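Bm4233, isoform b (Brugia malayi, PDB 6ANY) probably binds sterols or related lipids as a secreted venom allergen-like protein of the CAP superfamily, and is a vaccine candidate for lymphatic filariasis. Local coordinates at residues N20-R24 against Q137-T143; C184-C190 against A196-C202; V67-S71 against V83-W87; Q60-C66 against G149-C154. One frame throughout, in Å; residues are numbered along the deposited sequence.

Overall arrangement
The four contacts run through the alpha-beta-alpha sandwich of a CAP protein into its cysteine-rich C-terminal end. Contact 1 lies near the middle, its centre about 6 Å from the centre of the chain, where helix 10-28 meets helix 133-138. Contact 3 is nested inside the loop closed by contact 4; their centres are 9 Å apart, both reach the four-stranded mixed sheet, and Trp-62 touches the 67-71 loop. Contact 4 crosses contact 1 along the chain, interlocking distant parts of the domain. Contact 2 closes last, about 35 Å between centres from contact 3, on the opposite side of the chain's centre; Leu-201 packs it onto Asn-21 and Arg-24, tying the C-terminal end to the CAP core.

Contact 1: N20-R24 against Q137-T143; sequences NNKFR and QMAWGKT
From 20-24, within helix 10-28, the guanidinium of Arg-24 (chi1 m, chi2 t, chi3 p) reaches main-chain carbonyls: NH1 donates to Met-138 O (2.9 Å) and Trp-140 O (2.9 Å), NH2 to Trp-140 O (3.0 Å); NH2 is also hydrogen-bonded to Leu-47 O. Asn-20 (t), one turn earlier, donates from ND2 to the same Met-138 O (3.0 Å). Residues 137-138 belong to helix 133-138; loop follows, with a type I turn from Trp-140 to Thr-143 (Thr-143 N to Trp-140 O 3.1 Å). Gln-137 NE2 donates to Thr-143 OG1 (3.0 Å), while Gln-137 OE1 is bonded to Gly-170 N and Thr-143 OG1 to Pro-168 O. Asn-20 faces Met-138 (CA-CA 6.7 Å), Arg-24 Ala-139 (6.0 Å). Met-138 (m, t, p) brings CE to the edge of the Phe-23 ring at CD2 (3.7 Å). QMAWGKT is consistent with the latter part of the CAP1 signature. Tyr-166 of strand 159-167 touches Asn-20 and Met-138; Trp-108 of helix 99-108 touches Met-138 and stacks on Phe-23.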
loop_
_atom_site.group_PDB
_atom_site.type_symbol
_atom_site.label_atom_id
_atom_site.label_comp_id
_atom_site.label_asym_id
_atom_site.label_seq_id
_atom_site.Cartn_x
_atom_site.Cartn_y
_atom_site.Cartn_z
ATOM N N ASN A 20 -6.885 -0.186 0.069
ATOM C CA ASN A 20 -5.714 -1.006 -0.296
ATOM C C ASN A 20 -6.116 -2.499 -0.367
ATOM O O ASN A 20 -5.670 -3.183 -1.241
ATOM C CB ASN A 20 -4.575 -0.780 0.700
ATOM C CG ASN A 20 -3.191 -1.121 0.123
ATOM O OD1 ASN A 20 -2.187 -0.584 0.643
ATOM N ND2 ASN A 20 -3.103 -2.067 -0.886
ATOM N N ASN A 21 -7.044 -2.939 0.483
ATOM C CA ASN A 21 -7.485 -4.323 0.505
ATOM C C ASN A 21 -8.422 -4.571 -0.654
ATOM O O ASN A 21 -8.417 -5.651 -1.239
ATOM C CB ASN A 21 -8.185 -4.700 1.787
ATOM C CG ASN A 21 -7.260 -4.997 2.897
ATOM O OD1 ASN A 21 -6.106 -5.455 2.678
ATOM N ND2 ASN A 21 -7.703 -4.692 4.111
ATOM N N LYS A 22 -9.262 -3.609 -0.975
ATOM C CA LYS A 22 -10.064 -3.699 -2.210
ATOM C C LYS A 22 -9.196 -3.850 -3.475
ATOM O O LYS A 22 -9.458 -4.721 -4.331
ATOM C CB LYS A 22 -10.963 -2.488 -2.374
ATOM C CG LYS A 22 -11.696 -2.449 -3.708
ATOM C CD LYS A 22 -12.768 -1.357 -3.649
ATOM C CE LYS A 22 -13.539 -1.153 -4.957
ATOM N NZ LYS A 22 -14.899 -0.586 -4.727
ATOM N N PHE A 23 -8.161 -3.013 -3.575
ATOM C CA PHE A 23 -7.205 -3.147 -4.653
ATOM C C PHE A 23 -6.634 -4.543 -4.725
ATOM O O PHE A 23 -6.556 -5.116 -5.800
ATOM C CB PHE A 23 -6.067 -2.120 -4.541
ATOM C CG PHE A 23 -6.455 -0.708 -4.937
ATOM C CD1 PHE A 23 -7.431 -0.463 -5.884
ATOM C CD2 PHE A 23 -5.802 0.365 -4.389
ATOM C CE1 PHE A 23 -7.767 0.842 -6.255
ATOM C CE2 PHE A 23 -6.113 1.676 -4.741
ATOM C CZ PHE A 23 -7.079 1.921 -5.691
ATOM N N ARG A 24 -6.205 -5.052 -3.581
ATOM C CA ARG A 24 -5.579 -6.347 -3.513
ATOM C C ARG A 24 -6.502 -7.433 -3.954
ATOM O O ARG A 24 -6.115 -8.286 -4.736
ATOM C CB ARG A 24 -5.068 -6.599 -2.107
ATOM C CG ARG A 24 -3.719 -5.935 -1.893
ATOM C CD ARG A 24 -3.455 -5.659 -0.433
ATOM N NE ARG A 24 -2.852 -6.785 0.274
ATOM C CZ ARG A 24 -1.553 -7.075 0.329
ATOM N NH1 ARG A 24 -0.647 -6.275 -0.232
ATOM N NH2 ARG A 24 -1.147 -8.122 1.066
ATOM N N GLN A 137 4.608 -2.572 -3.576
ATOM C CA GLN A 137 4.500 -2.615 -2.127
ATOM C C GLN A 137 3.041 -2.707 -1.717
ATOM O O GLN A 137 2.712 -3.442 -0.805
ATOM C CB GLN A 137 5.193 -1.415 -1.522
ATOM C CG GLN A 137 5.095 -1.264 -0.038
ATOM C CD GLN A 137 5.726 -2.411 0.705
ATOM O OE1 GLN A 137 6.927 -2.354 1.061
ATOM N NE2 GLN A 137 4.926 -3.429 1.007
ATOM N N MET A 138 2.156 -1.941 -2.371
ATOM C CA MET A 138 0.730 -1.997 -2.027
ATOM C C MET A 138 0.180 -3.368 -2.384
ATOM O O MET A 138 -0.793 -3.812 -1.797
ATOM C CB MET A 138 -0.124 -0.948 -2.807
ATOM C CG MET A 138 0.093 0.495 -2.440
ATOM S SD MET A 138 -0.960 1.609 -3.317
ATOM C CE MET A 138 -2.613 1.253 -2.659
ATOM N N ALA A 139 0.738 -3.984 -3.432
ATOM C CA ALA A 139 0.292 -5.310 -3.866
ATOM C C ALA A 139 1.025 -6.517 -3.262
ATOM O O ALA A 139 0.751 -7.620 -3.652
ATOM C CB ALA A 139 0.349 -5.364 -5.356
ATOM N N TRP A 140 1.958 -6.310 -2.339
ATOM C CA TRP A 140 2.905 -7.349 -1.951
ATOM C C TRP A 140 2.171 -8.352 -1.067
ATOM O O TRP A 140 1.690 -8.021 -0.003
ATOM C CB TRP A 140 4.064 -6.733 -1.214
ATOM C CG TRP A 140 5.221 -7.589 -1.083
ATOM C CD1 TRP A 140 5.608 -8.269 0.014
ATOM C CD2 TRP A 140 6.221 -7.790 -2.081
ATOM N NE1 TRP A 140 6.804 -8.939 -0.246
ATOM C CE2 TRP A 140 7.190 -8.662 -1.538
ATOM C CE3 TRP A 140 6.351 -7.371 -3.409
ATOM C CZ2 TRP A 140 8.281 -9.156 -2.298
ATOM C CZ3 TRP A 140 7.450 -7.786 -4.141
ATOM C CH2 TRP A 140 8.418 -8.685 -3.577
ATOM N N GLY A 141 2.025 -9.567 -1.570
ATOM C CA GLY A 141 1.255 -10.599 -0.863
ATOM C C GLY A 141 1.679 -10.876 0.534
ATOM O O GLY A 141 0.854 -11.002 1.424
ATOM N N LYS A 142 2.975 -10.926 0.744
ATOM C CA LYS A 142 3.491 -11.101 2.099
ATOM C C LYS A 142 3.299 -9.931 3.119
ATOM O O LYS A 142 3.322 -10.187 4.335
ATOM C CB LYS A 142 4.945 -11.559 2.090
ATOM C CG LYS A 142 5.120 -13.024 1.686
ATOM C CD LYS A 142 6.633 -13.283 1.465
ATOM C CE LYS A 142 6.916 -14.514 0.575
ATOM N NZ LYS A 142 6.924 -15.677 1.497
ATOM N N THR A 143 3.115 -8.707 2.654
ATOM C CA THR A 143 2.909 -7.567 3.549
ATOM C C THR A 143 1.529 -7.725 4.180
ATOM O O THR A 143 0.599 -8.089 3.473
ATOM C CB THR A 143 2.980 -6.238 2.754
ATOM O OG1 THR A 143 4.301 -6.096 2.188
ATOM C CG2 THR A 143 2.668 -5.065 3.644
#

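Contact 2: C184-C190 against A196-C202; sequences CKTDSDC and AKKSGLC. With SO4 (sulfate ion), chain D.
Two disulfides crowd together here: Cys-190 SG bonds Cys-202 SG (2.2 Å, chi3 -81°, both chi1 m), and Cys-184 SG, itself bonded to Cys-195, lies 4.1 Å from Cys-202 SG. Segment 184-190 is loop with a 3-10 turn at 187-189, from whose end Asp-189 OD2 folds back to accept from Lys-185 N (3.0 Å) and Thr-186 N (3.3 Å). Residues 197-199 have helical phi/psi without the regular bonds, 201-202 form a weakly bonded strand, and Gly-200 (phi/psi 79/14) and Leu-201 both face Ala-196 as a G1 beta bulge. Cys-184 N bonds Gly-200 O weakly (3.3 Å; CA-CA 4.7 Å). Lys-197 NZ donates to Lys-185 O (2.7 Å), and water 1 links Cys-184 O (2.6 Å) to Lys-197 O (2.7 Å). A sulfate, probably from the crystallisation liquor, accepts from backbone Lys-197 N at O3 (3.2 Å) and Lys-198 N at O4 (3.0 Å), and from Arg-203 NH2. Disulfides, with a few backbone, lysine and water bonds, thus replace extensive secondary structure in this cysteine-rich C-terminal part.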
loop_
_atom_site.group_PDB
_atom_site.type_symbol
_atom_site.label_atom_id
_atom_site.label_comp_id
_atom_site.label_asym_id
_atom_site.label_seq_id
_atom_site.Cartn_x
_atom_site.Cartn_y
_atom_site.Cartn_z
ATOM N N CYS A 184 -8.654 -17.352 -1.869
ATOM C CA CYS A 184 -9.167 -18.301 -0.903
ATOM C C CYS A 184 -10.739 -18.258 -0.821
ATOM O O CYS A 184 -11.396 -17.170 -0.878
ATOM C CB CYS A 184 -8.549 -18.031 0.468
ATOM S SG CYS A 184 -9.104 -16.500 1.278
ATOM N N LYS A 185 -11.307 -19.449 -0.750
ATOM C CA LYS A 185 -12.721 -19.667 -0.579
ATOM C C LYS A 185 -13.049 -20.198 0.810
ATOM O O LYS A 185 -14.175 -20.042 1.264
ATOM C CB LYS A 185 -13.230 -20.633 -1.631
ATOM C CG LYS A 185 -13.457 -19.955 -2.977
ATOM C CD LYS A 185 -13.018 -20.843 -4.139
ATOM C CE LYS A 185 -14.003 -21.905 -4.483
ATOM N NZ LYS A 185 -14.711 -21.540 -5.735
ATOM N N THR A 186 -12.065 -20.837 1.443
ATOM C CA THR A 186 -12.254 -21.383 2.737
ATOM C C THR A 186 -10.945 -21.284 3.532
ATOM O O THR A 186 -9.888 -21.125 2.958
ATOM C CB THR A 186 -12.735 -22.865 2.636
ATOM O OG1 THR A 186 -12.969 -23.288 3.957
ATOM C CG2 THR A 186 -11.701 -23.792 2.049
ATOM N N ASP A 187 -11.004 -21.437 4.854
ATOM C CA ASP A 187 -9.779 -21.244 5.661
ATOM C C ASP A 187 -8.587 -22.075 5.282
ATOM O O ASP A 187 -7.418 -21.601 5.365
ATOM C CB ASP A 187 -10.068 -21.420 7.166
ATOM C CG ASP A 187 -11.040 -20.336 7.733
ATOM O OD1 ASP A 187 -11.124 -19.228 7.163
ATOM O OD2 ASP A 187 -11.690 -20.568 8.768
ATOM N N SER A 188 -8.845 -23.324 4.919
ATOM C CA SER A 188 -7.808 -24.298 4.639
ATOM C C SER A 188 -7.023 -23.958 3.373
ATOM O O SER A 188 -5.908 -24.428 3.210
ATOM C CB SER A 188 -8.403 -25.725 4.530
ATOM O OG SER A 188 -9.303 -25.804 3.456
ATOM N N ASP A 189 -7.612 -23.141 2.497
ATOM C CA ASP A 189 -6.935 -22.619 1.327
ATOM C C ASP A 189 -5.791 -21.690 1.687
ATOM O O ASP A 189 -4.868 -21.536 0.910
ATOM C CB ASP A 189 -7.890 -21.808 0.427
ATOM C CG ASP A 189 -8.909 -22.665 -0.302
ATOM O OD1 ASP A 189 -8.748 -23.923 -0.479
ATOM O OD2 ASP A 189 -9.875 -22.030 -0.710
ATOM N N CYS A 190 -5.859 -21.052 2.830
ATOM C CA CYS A 190 -4.840 -20.089 3.199
ATOM C C CYS A 190 -3.703 -20.722 3.941
ATOM O O CYS A 190 -3.931 -21.500 4.821
ATOM C CB CYS A 190 -5.433 -18.983 4.054
ATOM S SG CYS A 190 -6.601 -17.968 3.128
ATOM N N ALA A 196 -10.605 -14.571 4.514
ATOM C CA ALA A 196 -11.651 -13.599 4.450
ATOM C C ALA A 196 -12.390 -13.884 3.177
ATOM O O ALA A 196 -11.906 -13.542 2.095
ATOM C CB ALA A 196 -11.058 -12.224 4.410
ATOM N N LYS A 197 -13.523 -14.557 3.289
ATOM C CA LYS A 197 -14.227 -15.144 2.146
ATOM C C LYS A 197 -14.825 -14.045 1.210
ATOM O O LYS A 197 -14.809 -14.229 0.012
ATOM C CB LYS A 197 -15.295 -16.123 2.628
ATOM C CG LYS A 197 -16.067 -16.875 1.536
ATOM C CD LYS A 197 -16.928 -18.011 2.139
ATOM C CE LYS A 197 -17.590 -18.896 1.076
ATOM N NZ LYS A 197 -16.557 -19.488 0.170
ATOM N N LYS A 198 -15.337 -12.953 1.769
ATOM C CA LYS A 198 -15.845 -11.865 0.963
ATOM C C LYS A 198 -14.803 -11.309 0.024
ATOM O O LYS A 198 -15.111 -11.078 -1.124
ATOM C CB LYS A 198 -16.400 -10.695 1.800
ATOM C CG LYS A 198 -17.865 -10.848 2.197
ATOM C CD LYS A 198 -18.306 -9.684 3.081
ATOM C CE LYS A 198 -17.693 -9.755 4.486
ATOM N NZ LYS A 198 -18.669 -10.250 5.501
ATOM N N SER A 199 -13.575 -11.155 0.498
ATOM C CA SER A 199 -12.543 -10.563 -0.329
ATOM C C SER A 199 -11.679 -11.596 -1.028
ATOM O O SER A 199 -11.015 -11.278 -1.997
ATOM C CB SER A 199 -11.704 -9.599 0.518
ATOM O OG SER A 199 -11.028 -10.262 1.535
ATOM N N GLY A 200 -11.606 -12.823 -0.501
ATOM C CA GLY A 200 -10.697 -13.836 -1.040
ATOM C C GLY A 200 -9.269 -13.601 -0.550
ATOM O O GLY A 200 -8.318 -14.167 -1.068
ATOM N N LEU A 201 -9.075 -12.766 0.461
ATOM C CA LEU A 201 -7.732 -12.507 1.006
ATOM C C LEU A 201 -7.553 -13.267 2.278
ATOM O O LEU A 201 -8.517 -13.509 2.988
ATOM C CB LEU A 201 -7.562 -11.008 1.319
ATOM C CG LEU A 201 -7.765 -9.959 0.225
ATOM C CD1 LEU A 201 -7.867 -8.588 0.847
ATOM C CD2 LEU A 201 -6.646 -9.964 -0.753
ATOM N N CYS A 202 -6.316 -13.666 2.559
ATOM C CA CYS A 202 -5.979 -14.429 3.751
ATOM C C CYS A 202 -5.713 -13.533 4.914
ATOM O O CYS A 202 -5.052 -12.509 4.773
ATOM C CB CYS A 202 -4.767 -15.355 3.510
ATOM S SG CYS A 202 -5.114 -16.563 2.205
HETATM S S SO4 D . -15.425 -13.112 5.973
HETATM O O1 SO4 D . -16.356 -12.654 7.020
HETATM O O2 SO4 D . -14.334 -12.135 5.958
HETATM O O3 SO4 D . -14.831 -14.460 6.172
HETATM O O4 SO4 D . -16.153 -12.968 4.701
HETATM O O HOH W 1 -13.640 -16.064 -1.626
#

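Contact 3: V67-S71 against V83-W87; sequences VFGHS and VYAYW
Phe-68 carries the largest buried area. It is the centre of an inverse gamma turn, with a weak bond from Gly-69 N to Val-67 O (2.9 Å), and its t rotamer stands the ring across strand 83-87, edge near Tyr-84 C and one face to Trp-87. CD1 of Phe-68 sits 3.6 Å from Ala-85 CB and 3.8 Å from Val-83 CG1. Trp-87 (chi1 m) points the edge of its six-membered ring at that face, a T-shaped pair with centroids 5.0 Å apart and planes at 79°; Trp-87 CZ2 comes within 3.8 Å of Phe-68 CG. Val-83 (t) buries nearly as much surface: its CG2 also meets Gly-69 O (3.5 Å) and His-70 ND1 (4.0 Å). The CA 68-70 direction, fully extended at Gly-69, is antiparallel to the strand (172°), with Phe-68 CA 6.7 Å from Ala-85 CA and Gly-69 CA 6.6 Å from Val-83 CA. The two segments are joined by side-chain packing; the strand bonds its backbone instead to strand 159-167. His-70 ND1 and Ser-71 OG both bond the carboxylate of Glu-81. That His-Glu pair beside the Gly-Glu-Asn-Val sequence is consistent with part of the conserved central cavity of CAP proteins.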
loop_
_atom_site.group_PDB
_atom_site.type_symbol
_atom_site.label_atom_id
_atom_site.label_comp_id
_atom_site.label_asym_id
_atom_site.label_seq_id
_atom_site.Cartn_x
_atom_site.Cartn_y
_atom_site.Cartn_z
ATOM N N VAL A 67 8.893 16.765 4.037
ATOM C CA VAL A 67 9.874 16.541 3.017
ATOM C C VAL A 67 9.359 15.514 2.080
ATOM O O VAL A 67 9.055 14.358 2.497
ATOM C CB VAL A 67 11.185 16.008 3.639
ATOM C CG1 VAL A 67 12.177 15.636 2.569
ATOM C CG2 VAL A 67 11.861 17.083 4.542
ATOM N N PHE A 68 9.320 15.859 0.786
ATOM C CA PHE A 68 8.928 14.906 -0.241
ATOM C C PHE A 68 10.103 14.036 -0.567
ATOM O O PHE A 68 10.889 14.334 -1.507
ATOM C CB PHE A 68 8.457 15.643 -1.504
ATOM C CG PHE A 68 7.989 14.731 -2.577
ATOM C CD1 PHE A 68 6.887 13.852 -2.366
ATOM C CD2 PHE A 68 8.641 14.671 -3.796
ATOM C CE1 PHE A 68 6.472 12.987 -3.368
ATOM C CE2 PHE A 68 8.189 13.798 -4.836
ATOM C CZ PHE A 68 7.099 12.977 -4.627
ATOM N N GLY A 69 10.251 12.965 0.196
ATOM C CA GLY A 69 11.341 12.007 -0.015
ATOM C C GLY A 69 11.263 10.892 0.997
ATOM O O GLY A 69 10.453 10.906 1.927
ATOM N N HIS A 70 12.156 9.936 0.853
ATOM C CA HIS A 70 12.216 8.850 1.799
ATOM C C HIS A 70 12.863 9.240 3.137
ATOM O O HIS A 70 13.856 9.989 3.196
ATOM C CB HIS A 70 12.977 7.635 1.197
ATOM C CG HIS A 70 12.125 6.783 0.295
ATOM N ND1 HIS A 70 10.982 6.142 0.750
ATOM C CD2 HIS A 70 12.230 6.483 -1.031
ATOM C CE1 HIS A 70 10.445 5.460 -0.250
ATOM N NE2 HIS A 70 11.168 5.665 -1.343
ATOM N N SER A 71 12.407 8.596 4.204
ATOM C CA SER A 71 13.071 8.710 5.468
ATOM C C SER A 71 14.368 7.961 5.370
ATOM O O SER A 71 14.542 7.197 4.461
ATOM C CB SER A 71 12.222 8.251 6.638
ATOM O OG SER A 71 11.848 6.914 6.565
ATOM N N VAL A 83 5.622 7.335 -0.416
ATOM C CA VAL A 83 5.576 8.776 -0.200
ATOM C C VAL A 83 4.726 9.418 -1.266
ATOM O O VAL A 83 4.865 9.128 -2.423
ATOM C CB VAL A 83 6.991 9.398 -0.306
ATOM C CG1 VAL A 83 6.900 10.864 -0.087
ATOM C CG2 VAL A 83 7.987 8.727 0.695
ATOM N N TYR A 84 3.787 10.264 -0.845
ATOM C CA TYR A 84 2.896 10.981 -1.761
ATOM C C TYR A 84 2.798 12.443 -1.339
ATOM O O TYR A 84 2.778 12.742 -0.174
ATOM C CB TYR A 84 1.503 10.337 -1.779
ATOM C CG TYR A 84 0.376 11.194 -2.357
ATOM C CD1 TYR A 84 0.068 11.153 -3.680
ATOM C CD2 TYR A 84 -0.379 12.039 -1.542
ATOM C CE1 TYR A 84 -0.958 11.941 -4.230
ATOM C CE2 TYR A 84 -1.395 12.841 -2.059
ATOM C CZ TYR A 84 -1.719 12.764 -3.372
ATOM O OH TYR A 84 -2.723 13.579 -3.878
ATOM N N ALA A 85 2.748 13.349 -2.308
ATOM C CA ALA A 85 2.506 14.775 -2.056
ATOM C C ALA A 85 1.541 15.406 -3.065
ATOM O O ALA A 85 1.388 14.952 -4.197
ATOM C CB ALA A 85 3.778 15.573 -2.039
ATOM N N TYR A 86 0.861 16.420 -2.595
ATOM C CA TYR A 86 0.059 17.234 -3.430
ATOM C C TYR A 86 0.399 18.646 -3.136
ATOM O O TYR A 86 0.330 19.060 -1.971
ATOM C CB TYR A 86 -1.436 17.058 -3.119
ATOM C CG TYR A 86 -2.308 17.670 -4.147
ATOM C CD1 TYR A 86 -2.637 16.975 -5.325
ATOM C CD2 TYR A 86 -2.793 18.944 -3.984
ATOM C CE1 TYR A 86 -3.471 17.534 -6.283
ATOM C CE2 TYR A 86 -3.630 19.539 -4.954
ATOM C CZ TYR A 86 -3.953 18.830 -6.102
ATOM O OH TYR A 86 -4.794 19.383 -7.050
ATOM N N TRP A 87 0.719 19.398 -4.190
ATOM C CA TRP A 87 1.165 20.763 -4.056
ATOM C C TRP A 87 0.149 21.697 -4.606
ATOM O O TRP A 87 -0.138 21.639 -5.793
ATOM C CB TRP A 87 2.492 20.994 -4.775
ATOM C CG TRP A 87 3.600 20.273 -4.240
ATOM C CD1 TRP A 87 4.456 20.694 -3.284
ATOM C CD2 TRP A 87 4.089 19.016 -4.693
ATOM N NE1 TRP A 87 5.449 19.742 -3.058
ATOM C CE2 TRP A 87 5.235 18.707 -3.930
ATOM C CE3 TRP A 87 3.650 18.095 -5.641
ATOM C CZ2 TRP A 87 5.943 17.547 -4.109
ATOM C CZ3 TRP A 87 4.372 16.922 -5.798
ATOM C CH2 TRP A 87 5.494 16.672 -5.025
#

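Contact 4: Q60-C66 against G149-C154; sequences QRWANQC and GIATNC
In this piece of the CAP alpha-beta-alpha sandwich, helix 53-63 lies against strand 145-153, the two segments running in the same direction, and a disulfide closes their far end. Gln-60 comes first, its CA only 3.7 Å from Gly-149 CA, so close that a CB on Gly-149 would clash. Its side chain (chi1 t, chi2 p) pairs with the strand much as a neighbouring peptide would: OE1 accepts from Ile-150 N (3.1 Å) and NE2 donates to Ile-150 O (3.0 Å); NE2 also donates to Asn-64 OD1 (2.9 Å). One turn on, Ala-63 directs CB at the strand, 3.7 Å from Gly-149 O, and Ala-63 O lies 3.2 Å from Ala-151 CB. Water 2 joins Asn-64 O (2.6 Å) to Asn-153 ND2 (2.8 Å). A type I turn from Ala-63 to Cys-66, with Cys-66 N bonded to Ala-63 O (3.0 Å), brings the chain to positive phi (57/44). There Cys-66 SG meets Cys-154 SG at 2.0 Å, with both chi1 in m and chi3 at -75°.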
loop_
_atom_site.group_PDB
_atom_site.type_symbol
_atom_site.label_atom_id
_atom_site.label_comp_id
_atom_site.label_asym_id
_atom_site.label_seq_id
_atom_site.Cartn_x
_atom_site.Cartn_y
_atom_site.Cartn_z
ATOM N N GLN A 60 4.074 8.929 10.556
ATOM C CA GLN A 60 3.720 10.279 11.017
ATOM C C GLN A 60 4.963 11.083 11.391
ATOM O O GLN A 60 5.042 12.272 11.031
ATOM C CB GLN A 60 2.762 10.224 12.242
ATOM C CG GLN A 60 2.179 11.549 12.589
ATOM C CD GLN A 60 1.373 12.141 11.463
ATOM O OE1 GLN A 60 0.451 11.524 11.017
ATOM N NE2 GLN A 60 1.726 13.332 10.992
ATOM N N ARG A 61 5.930 10.458 12.078
ATOM C CA ARG A 61 7.141 11.180 12.437
ATOM C C ARG A 61 7.809 11.744 11.203
ATOM O O ARG A 61 8.300 12.877 11.259
ATOM C CB ARG A 61 8.153 10.394 13.282
ATOM C CG ARG A 61 7.714 10.274 14.752
ATOM C CD ARG A 61 8.762 9.547 15.607
ATOM N NE ARG A 61 8.848 8.112 15.272
ATOM C CZ ARG A 61 8.206 7.102 15.898
ATOM N NH1 ARG A 61 7.385 7.301 16.927
ATOM N NH2 ARG A 61 8.384 5.866 15.482
ATOM N N TRP A 62 7.797 10.958 10.103
ATOM C CA TRP A 62 8.385 11.393 8.891
ATOM C C TRP A 62 7.582 12.438 8.160
ATOM O O TRP A 62 8.148 13.432 7.749
ATOM C CB TRP A 62 8.780 10.220 7.989
ATOM C CG TRP A 62 9.455 10.686 6.777
ATOM C CD1 TRP A 62 8.992 10.618 5.513
ATOM C CD2 TRP A 62 10.696 11.391 6.722
ATOM N NE1 TRP A 62 9.892 11.203 4.656
ATOM C CE2 TRP A 62 10.959 11.658 5.366
ATOM C CE3 TRP A 62 11.658 11.739 7.691
ATOM C CZ2 TRP A 62 12.115 12.275 4.935
ATOM C CZ3 TRP A 62 12.809 12.389 7.265
ATOM C CH2 TRP A 62 13.026 12.650 5.897
ATOM N N ALA A 63 6.261 12.291 8.130
ATOM C CA ALA A 63 5.368 13.253 7.536
ATOM C C ALA A 63 5.478 14.643 8.117
ATOM O O ALA A 63 5.395 15.641 7.396
ATOM C CB ALA A 63 3.915 12.749 7.659
ATOM N N ASN A 64 5.629 14.725 9.438
ATOM C CA ASN A 64 5.874 15.976 10.162
ATOM C C ASN A 64 7.045 16.783 9.632
ATOM O O ASN A 64 7.036 17.960 9.797
ATOM C CB ASN A 64 6.152 15.646 11.671
ATOM C CG ASN A 64 4.890 15.170 12.407
ATOM O OD1 ASN A 64 3.781 15.253 11.857
ATOM N ND2 ASN A 64 5.040 14.650 13.599
ATOM N N GLN A 65 8.037 16.152 8.989
ATOM C CA GLN A 65 9.169 16.869 8.404
ATOM C C GLN A 65 8.828 17.690 7.179
ATOM O O GLN A 65 9.590 18.593 6.869
ATOM C CB GLN A 65 10.306 15.926 8.024
ATOM C CG GLN A 65 10.864 15.096 9.132
ATOM C CD GLN A 65 11.237 15.901 10.328
ATOM O OE1 GLN A 65 12.036 16.845 10.255
ATOM N NE2 GLN A 65 10.650 15.541 11.462
ATOM N N CYS A 66 7.683 17.394 6.512
ATOM C CA CYS A 66 7.258 18.058 5.298
ATOM C C CYS A 66 8.331 17.958 4.193
ATOM O O CYS A 66 8.656 18.918 3.496
ATOM C CB CYS A 66 6.877 19.495 5.575
ATOM S SG CYS A 66 5.371 19.641 6.538
ATOM N N GLY A 149 0.897 8.321 7.849
ATOM C CA GLY A 149 0.980 9.612 8.547
ATOM C C GLY A 149 0.738 10.719 7.546
ATOM O O GLY A 149 1.133 10.600 6.402
ATOM N N ILE A 150 0.108 11.788 7.991
ATOM C CA ILE A 150 -0.287 12.868 7.107
ATOM C C ILE A 150 0.069 14.230 7.677
ATOM O O ILE A 150 -0.136 14.525 8.895
ATOM C CB ILE A 150 -1.805 12.782 6.882
ATOM C CG1 ILE A 150 -2.133 11.526 6.067
ATOM C CG2 ILE A 150 -2.303 14.004 6.124
ATOM C CD1 ILE A 150 -3.628 11.147 6.106
ATOM N N ALA A 151 0.518 15.098 6.795
ATOM C CA ALA A 151 0.862 16.489 7.163
ATOM C C ALA A 151 0.209 17.415 6.185
ATOM O O ALA A 151 0.415 17.266 5.014
ATOM C CB ALA A 151 2.365 16.697 7.143
ATOM N N THR A 152 -0.545 18.390 6.663
ATOM C CA THR A 152 -1.131 19.420 5.814
ATOM C C THR A 152 -0.755 20.831 6.162
ATOM O O THR A 152 -1.358 21.782 5.649
ATOM C CB THR A 152 -2.671 19.315 5.858
ATOM O OG1 THR A 152 -3.131 19.221 7.221
ATOM C CG2 THR A 152 -3.105 18.113 5.092
ATOM N N ASN A 153 0.229 20.972 7.023
ATOM C CA ASN A 153 0.765 22.289 7.408
ATOM C C ASN A 153 1.948 22.704 6.575
ATOM O O ASN A 153 2.383 23.853 6.676
ATOM C CB ASN A 153 1.222 22.332 8.858
ATOM C CG ASN A 153 2.296 21.332 9.112
ATOM O OD1 ASN A 153 2.017 20.146 9.030
ATOM N ND2 ASN A 153 3.501 21.777 9.414
ATOM N N CYS A 154 2.441 21.793 5.728
ATOM C CA CYS A 154 3.624 22.021 4.883
ATOM C C CYS A 154 3.415 23.226 3.969
ATOM O O CYS A 154 2.282 23.472 3.503
ATOM C CB CYS A 154 3.876 20.771 4.097
ATOM S SG CYS A 154 3.960 19.231 5.127
HETATM O O HOH W 2 5.216 19.769 10.418
#